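Local coordinates for protein hydroquinone dioxygenase large subunit (Pseudomonas sp., PDB 4ZXA) that is the large subunit of a two-subunit, iron(II)-dependent hydroquinone 1,2-dioxygenase of the cupin class, which probably opens the aromatic ring of hydroquinone, at residues E[74-77]-E[78-81]; E[122-125]-E[126-130]. One frame throughout, in Å; residues are numbered along the deposited sequence.

In the fold
Both contacts are local, each made within one continuous run of chain, and the two runs touch through Val74 and Phe78 on one side and Met126 and Phe129 on the other. Interaction 1 (74-77 with 78-81) is the turn that leaves helix 63-75 on the way to strand 82-84; it lies near the centre of the subunit, partly buried, and carries two aromatic residues to the bound 4-hydroxybenzonitrile. Interaction 2 (122-125 with 126-130) is the first part of helix 122-136, its centre about 16 Å from that of the chain, with one side buried and Pro123 and Lys130 exposed. Irregular backbone and ring packing mark the first, regular helical bonding the second.

Interaction 1. Residues E[74-77]-E[78-81]; sequences VAWG and FFYG. With H8N (4-hydroxybenzonitrile), chain J.
Trp76 and Phe79 stand side by side across a type I' beta turn, both pointing the same way, into the 4-hydroxybenzonitrile pocket. The turn overlaps the Schellman motif that ends helix 63-75, sharing Gly77, whose positive phi favours glycine. The two rings make an edge-to-face pair: the six-membered ring of Trp76 turns its edge to the face of Phe79, with centroids 4.8 Å apart and planes inclined at 54°. Closest are Trp76 CE3 and Phe79 CD2, at 3.7 Å. The first torsions differ, Trp76 CG lying beside its backbone N (chi1 -59°) while Phe79 CG lies anti to its own (chi1 -151°), which brings the rings together from the two ends of the turn. Phe79 N donates to Trp76 O at 3.1 Å and closes the turn. The Phe78 ring packs on Thr91 and Asn93 of strand 89-93. Tyr80 O is hydrogen-bonded to His256, a ligand of the cadmium ion, and the Phe79 ring also meets the His256 ring. Both aromatics of the pair reach the bound ligand: Trp76 CZ2 lies 3.8 Å from CAE of its ring, and Phe79 CE2 is 3.7 Å from its nitrile nitrogen NAA, which sits in the plane of the phenylalanine ring, at its edge.

Interaction 2. Residues E[122-125]-E[126-130]; sequences TPLI and MATFK
Leu124 O is gripped twice by Thr128, by the backbone N and by the hydroxyl OG1, each at 2.9 Å. The amide comes in almost in line with the carbonyl and its bond is nearly straight, at 173° about the hydrogen; the hydroxyl donates from above the carbonyl plane. Thr128 OG1 can do this because it stands beside its own backbone N (chi1 -52°), folded back over the preceding turn, while CG2 is left anti to that N. The Leu124 side chain runs alongside, its CD1 4.2 Å from Thr128 OG1. This is the opening part of helix 122-136, and the same i to i+4 pattern ties Met126 N to Thr122 O, Ala127 N to Pro123 O and Phe129 N to Ile125 O, the last at 2.8 Å. Pro123, with no N-H to give, fits the first turn, where the N-H groups have no carbonyl one turn back to bond to. On the buried side Ile125 and Phe129 point the same way. Ile125 CG1 sits over one face of the phenylalanine ring in a CH-pi contact, 4.0 Å from its centroid and 16° off the normal, and Ile125 CD1 comes within 3.9 Å of Phe129 CZ. Phe129 also packs on Met70 and Asp73 of helix 63-75, and Ile125 and Thr128 touch Leu34 of strand 32-34. An alanine in place of Phe129 would keep the helical bond but is likely to leave Ile125 CG1 without its aromatic platform and open a gap toward helix 63-75. Helical bonding thus engages the carbonyls of 122-125 and the Thr128 hydroxyl, while Ile125 and Phe129, with Met126 among others, join the helix to its surroundings largely by apolar contact.

Interaction 1. Residues E[74-77]-E[78-81]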
ATOM      1  N   VAL E  74     -18.070   0.163  -7.459  1.00 25.43           N
ATOM      2  CA  VAL E  74     -19.288  -0.495  -7.905  1.00 25.98           C
ATOM      3  C   VAL E  74     -20.455  -0.136  -7.007  1.00 28.12           C
ATOM      4  O   VAL E  74     -21.557   0.124  -7.494  1.00 29.03           O
ATOM      5  CB  VAL E  74     -19.138  -2.023  -7.955  1.00 23.34           C
ATOM      6  CG1 VAL E  74     -20.498  -2.689  -7.838  1.00 22.50           C
ATOM      7  CG2 VAL E  74     -18.440  -2.429  -9.229  1.00 21.30           C
ATOM      8  N   ALA E  75     -20.202  -0.115  -5.701  1.00 22.74           N
ATOM      9  CA  ALA E  75     -21.249   0.139  -4.727  1.00 24.26           C
ATOM     10  C   ALA E  75     -21.713   1.586  -4.816  1.00 30.30           C
ATOM     11  O   ALA E  75     -22.873   1.887  -4.536  1.00 29.99           O
ATOM     12  CB  ALA E  75     -20.768  -0.184  -3.315  1.00 21.65           C
ATOM     13  N   TRP E  76     -20.798   2.477  -5.193  1.00 28.94           N
ATOM     14  CA  TRP E  76     -21.087   3.912  -5.238  1.00 27.02           C
ATOM     15  C   TRP E  76     -21.595   4.355  -6.605  1.00 25.96           C
ATOM     16  O   TRP E  76     -21.897   5.521  -6.809  1.00 26.11           O
ATOM     17  CB  TRP E  76     -19.838   4.736  -4.890  1.00 23.65           C
ATOM     18  CG  TRP E  76     -19.259   4.453  -3.544  1.00 23.96           C
ATOM     19  CD1 TRP E  76     -19.844   3.755  -2.529  1.00 24.26           C
ATOM     20  CD2 TRP E  76     -17.960   4.841  -3.074  1.00 22.03           C
ATOM     21  NE1 TRP E  76     -18.992   3.692  -1.454  1.00 21.49           N
ATOM     22  CE2 TRP E  76     -17.829   4.344  -1.762  1.00 19.54           C
ATOM     23  CE3 TRP E  76     -16.896   5.550  -3.632  1.00 20.76           C
ATOM     24  CZ2 TRP E  76     -16.688   4.554  -0.998  1.00 21.87           C
ATOM     25  CZ3 TRP E  76     -15.764   5.748  -2.884  1.00 18.36           C
ATOM     26  CH2 TRP E  76     -15.663   5.251  -1.578  1.00 21.45           C
ATOM     27  N   GLY E  77     -21.664   3.433  -7.558  1.00 32.00           N
ATOM     28  CA  GLY E  77     -22.083   3.793  -8.901  1.00 22.51           C
ATOM     29  C   GLY E  77     -21.106   4.765  -9.523  1.00 27.23           C
ATOM     30  O   GLY E  77     -21.486   5.647 -10.299  1.00 33.35           O
ATOM     31  N   PHE E  78     -19.833   4.593  -9.175  1.00 27.70           N
ATOM     32  CA  PHE E  78     -18.742   5.429  -9.678  1.00 23.60           C
ATOM     33  C   PHE E  78     -18.698   6.821  -9.061  1.00 25.27           C
ATOM     34  O   PHE E  78     -17.913   7.669  -9.476  1.00 24.64           O
ATOM     35  CB  PHE E  78     -18.710   5.441 -11.212  1.00 24.98           C
ATOM     36  CG  PHE E  78     -18.513   4.073 -11.800  1.00 26.74           C
ATOM     37  CD1 PHE E  78     -17.249   3.482 -11.795  1.00 25.35           C
ATOM     38  CD2 PHE E  78     -19.585   3.354 -12.305  1.00 22.42           C
ATOM     39  CE1 PHE E  78     -17.046   2.198 -12.314  1.00 23.18           C
ATOM     40  CE2 PHE E  78     -19.401   2.080 -12.824  1.00 28.91           C
ATOM     41  CZ  PHE E  78     -18.125   1.494 -12.829  1.00 28.98           C
ATOM     42  N   PHE E  79     -19.536   7.038  -8.050  1.00 25.40           N
ATOM     43  CA  PHE E  79     -19.402   8.205  -7.199  1.00 26.33           C
ATOM     44  C   PHE E  79     -19.462   9.496  -8.020  1.00 26.46           C
ATOM     45  O   PHE E  79     -20.275   9.615  -8.936  1.00 28.25           O
ATOM     46  CB  PHE E  79     -18.079   8.115  -6.433  1.00 25.18           C
ATOM     47  CG  PHE E  79     -18.099   8.800  -5.089  1.00 25.78           C
ATOM     48  CD1 PHE E  79     -19.298   9.123  -4.477  1.00 27.37           C
ATOM     49  CD2 PHE E  79     -16.915   9.128  -4.447  1.00 23.75           C
ATOM     50  CE1 PHE E  79     -19.316   9.764  -3.231  1.00 34.11           C
ATOM     51  CE2 PHE E  79     -16.924   9.771  -3.211  1.00 30.16           C
ATOM     52  CZ  PHE E  79     -18.121  10.085  -2.599  1.00 26.43           C
ATOM     53  N   TYR E  80     -18.600  10.453  -7.682  1.00 26.39           N
ATOM     54  CA  TYR E  80     -18.494  11.727  -8.395  1.00 29.67           C
ATOM     55  C   TYR E  80     -17.024  11.962  -8.605  1.00 21.36           C
ATOM     56  O   TYR E  80     -16.214  11.422  -7.868  1.00 24.14           O
ATOM     57  CB  TYR E  80     -19.048  12.886  -7.546  1.00 25.69           C
ATOM     58  CG  TYR E  80     -20.436  12.638  -7.085  1.00 25.59           C
ATOM     59  CD1 TYR E  80     -21.511  12.915  -7.908  1.00 28.29           C
ATOM     60  CD2 TYR E  80     -20.683  12.068  -5.844  1.00 33.53           C
ATOM     61  CE1 TYR E  80     -22.807  12.666  -7.496  1.00 30.92           C
ATOM     62  CE2 TYR E  80     -21.977  11.804  -5.423  1.00 34.96           C
ATOM     63  CZ  TYR E  80     -23.035  12.110  -6.251  1.00 36.51           C
ATOM     64  OH  TYR E  80     -24.319  11.858  -5.834  1.00 37.40           O
ATOM     65  N   GLY E  81     -16.667  12.795  -9.565  1.00 22.49           N
ATOM     66  CA  GLY E  81     -15.264  13.127  -9.754  1.00 23.35           C
ATOM     67  C   GLY E  81     -14.379  11.908  -9.989  1.00 27.83           C
ATOM     68  O   GLY E  81     -14.789  10.950 -10.663  1.00 26.50           O
TER
HETATM   69  NAA H8N J 402     -14.869  11.389  -0.645  1.00 25.61           N
HETATM   70  CAC H8N J 402     -15.236  10.575   0.069  1.00 26.08           C
HETATM   71  CAI H8N J 402     -15.712   9.541   1.035  1.00 22.33           C
HETATM   72  CAF H8N J 402     -15.607   9.811   2.393  1.00 26.14           C
HETATM   73  CAD H8N J 402     -16.037   8.871   3.326  1.00 25.04           C
HETATM   74  CAH H8N J 402     -16.565   7.679   2.855  1.00 21.20           C
HETATM   75  OAB H8N J 402     -16.979   6.741   3.762  1.00 24.40           O
HETATM   76  CAE H8N J 402     -16.671   7.406   1.496  1.00 23.16           C
HETATM   77  CAG H8N J 402     -16.243   8.350   0.575  1.00 22.78           C

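Interaction 2. Residues E[122-125]-E[126-130]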
ATOM      1  N   THR E 122     -21.969   3.651 -18.837  1.00 33.72           N
ATOM      2  CA  THR E 122     -21.961   3.155 -17.469  1.00 32.18           C
ATOM      3  C   THR E 122     -22.345   1.673 -17.306  1.00 33.01           C
ATOM      4  O   THR E 122     -21.652   0.919 -16.621  1.00 36.29           O
ATOM      5  CB  THR E 122     -22.816   4.039 -16.570  1.00 31.24           C
ATOM      6  OG1 THR E 122     -22.285   5.368 -16.604  1.00 33.14           O
ATOM      7  CG2 THR E 122     -22.802   3.527 -15.142  1.00 29.77           C
ATOM      8  N   PRO E 123     -23.434   1.240 -17.947  1.00 31.22           N
ATOM      9  CA  PRO E 123     -23.854  -0.145 -17.693  1.00 28.46           C
ATOM     10  C   PRO E 123     -22.831  -1.197 -18.122  1.00 34.91           C
ATOM     11  O   PRO E 123     -22.755  -2.248 -17.478  1.00 31.44           O
ATOM     12  CB  PRO E 123     -25.151  -0.285 -18.509  1.00 32.62           C
ATOM     13  CG  PRO E 123     -25.618   1.114 -18.729  1.00 37.18           C
ATOM     14  CD  PRO E 123     -24.375   1.959 -18.822  1.00 32.03           C
ATOM     15  N   LEU E 124     -22.062  -0.928 -19.176  1.00 31.67           N
ATOM     16  CA  LEU E 124     -21.046  -1.876 -19.636  1.00 30.97           C
ATOM     17  C   LEU E 124     -19.886  -2.015 -18.631  1.00 31.75           C
ATOM     18  O   LEU E 124     -19.553  -3.128 -18.194  1.00 29.05           O
ATOM     19  CB  LEU E 124     -20.521  -1.490 -21.027  1.00 34.44           C
ATOM     20  CG  LEU E 124     -19.354  -2.330 -21.558  1.00 42.99           C
ATOM     21  CD1 LEU E 124     -19.730  -3.810 -21.631  1.00 42.02           C
ATOM     22  CD2 LEU E 124     -18.859  -1.821 -22.909  1.00 37.86           C
ATOM     23  N   ILE E 125     -19.278  -0.892 -18.257  1.00 30.75           N
ATOM     24  CA  ILE E 125     -18.186  -0.922 -17.291  1.00 28.47           C
ATOM     25  C   ILE E 125     -18.667  -1.445 -15.943  1.00 34.76           C
ATOM     26  O   ILE E 125     -17.923  -2.144 -15.242  1.00 33.14           O
ATOM     27  CB  ILE E 125     -17.515   0.453 -17.110  1.00 29.76           C
ATOM     28  CG1 ILE E 125     -16.381   0.350 -16.085  1.00 22.43           C
ATOM     29  CG2 ILE E 125     -18.529   1.497 -16.689  1.00 26.43           C
ATOM     30  CD1 ILE E 125     -15.357   1.435 -16.210  1.00 18.72           C
ATOM     31  N   MET E 126     -19.909  -1.120 -15.586  1.00 27.70           N
ATOM     32  CA  MET E 126     -20.477  -1.614 -14.331  1.00 32.70           C
ATOM     33  C   MET E 126     -20.647  -3.129 -14.364  1.00 26.50           C
ATOM     34  O   MET E 126     -20.377  -3.809 -13.381  1.00 31.79           O
ATOM     35  CB  MET E 126     -21.817  -0.924 -14.006  1.00 29.01           C
ATOM     36  CG  MET E 126     -22.575  -1.546 -12.859  1.00 29.83           C
ATOM     37  SD  MET E 126     -21.764  -1.319 -11.252  1.00 38.40           S
ATOM     38  CE  MET E 126     -21.984   0.457 -11.058  1.00 29.45           C
ATOM     39  N   ALA E 127     -21.089  -3.651 -15.500  1.00 26.24           N
ATOM     40  CA  ALA E 127     -21.292  -5.089 -15.651  1.00 26.05           C
ATOM     41  C   ALA E 127     -19.953  -5.807 -15.594  1.00 28.60           C
ATOM     42  O   ALA E 127     -19.803  -6.820 -14.905  1.00 27.03           O
ATOM     43  CB  ALA E 127     -22.008  -5.391 -16.956  1.00 27.42           C
ATOM     44  N   THR E 128     -18.978  -5.266 -16.317  1.00 29.73           N
ATOM     45  CA  THR E 128     -17.627  -5.802 -16.270  1.00 30.25           C
ATOM     46  C   THR E 128     -17.085  -5.799 -14.845  1.00 28.63           C
ATOM     47  O   THR E 128     -16.554  -6.810 -14.377  1.00 31.07           O
ATOM     48  CB  THR E 128     -16.672  -5.010 -17.179  1.00 32.75           C
ATOM     49  OG1 THR E 128     -17.236  -4.914 -18.490  1.00 32.60           O
ATOM     50  CG2 THR E 128     -15.310  -5.688 -17.248  1.00 24.45           C
ATOM     51  N   PHE E 129     -17.222  -4.672 -14.148  1.00 27.20           N
ATOM     52  CA  PHE E 129     -16.720  -4.584 -12.771  1.00 28.53           C
ATOM     53  C   PHE E 129     -17.386  -5.579 -11.810  1.00 25.04           C
ATOM     54  O   PHE E 129     -16.709  -6.226 -11.012  1.00 23.60           O
ATOM     55  CB  PHE E 129     -16.821  -3.152 -12.224  1.00 24.25           C
ATOM     56  CG  PHE E 129     -15.688  -2.255 -12.638  1.00 24.22           C
ATOM     57  CD1 PHE E 129     -14.905  -2.558 -13.751  1.00 28.65           C
ATOM     58  CD2 PHE E 129     -15.390  -1.117 -11.903  1.00 22.10           C
ATOM     59  CE1 PHE E 129     -13.854  -1.730 -14.129  1.00 23.65           C
ATOM     60  CE2 PHE E 129     -14.345  -0.280 -12.266  1.00 24.32           C
ATOM     61  CZ  PHE E 129     -13.577  -0.580 -13.384  1.00 29.41           C
ATOM     62  N   LYS E 130     -18.708  -5.702 -11.876  1.00 26.63           N
ATOM     63  CA  LYS E 130     -19.403  -6.656 -11.007  1.00 22.20           C
ATOM     64  C   LYS E 130     -18.902  -8.056 -11.287  1.00 28.38           C
ATOM     65  O   LYS E 130     -18.745  -8.863 -10.379  1.00 25.14           O
ATOM     66  CB  LYS E 130     -20.911  -6.590 -11.223  1.00 30.57           C
ATOM     67  CG  LYS E 130     -21.546  -5.294 -10.719  1.00 36.26           C
ATOM     68  CD  LYS E 130     -23.050  -5.427 -10.569  1.00 33.52           C
ATOM     69  CE  LYS E 130     -23.641  -4.182  -9.934  1.00 42.19           C
ATOM     70  NZ  LYS E 130     -25.040  -4.383  -9.446  1.00 52.32           N
TER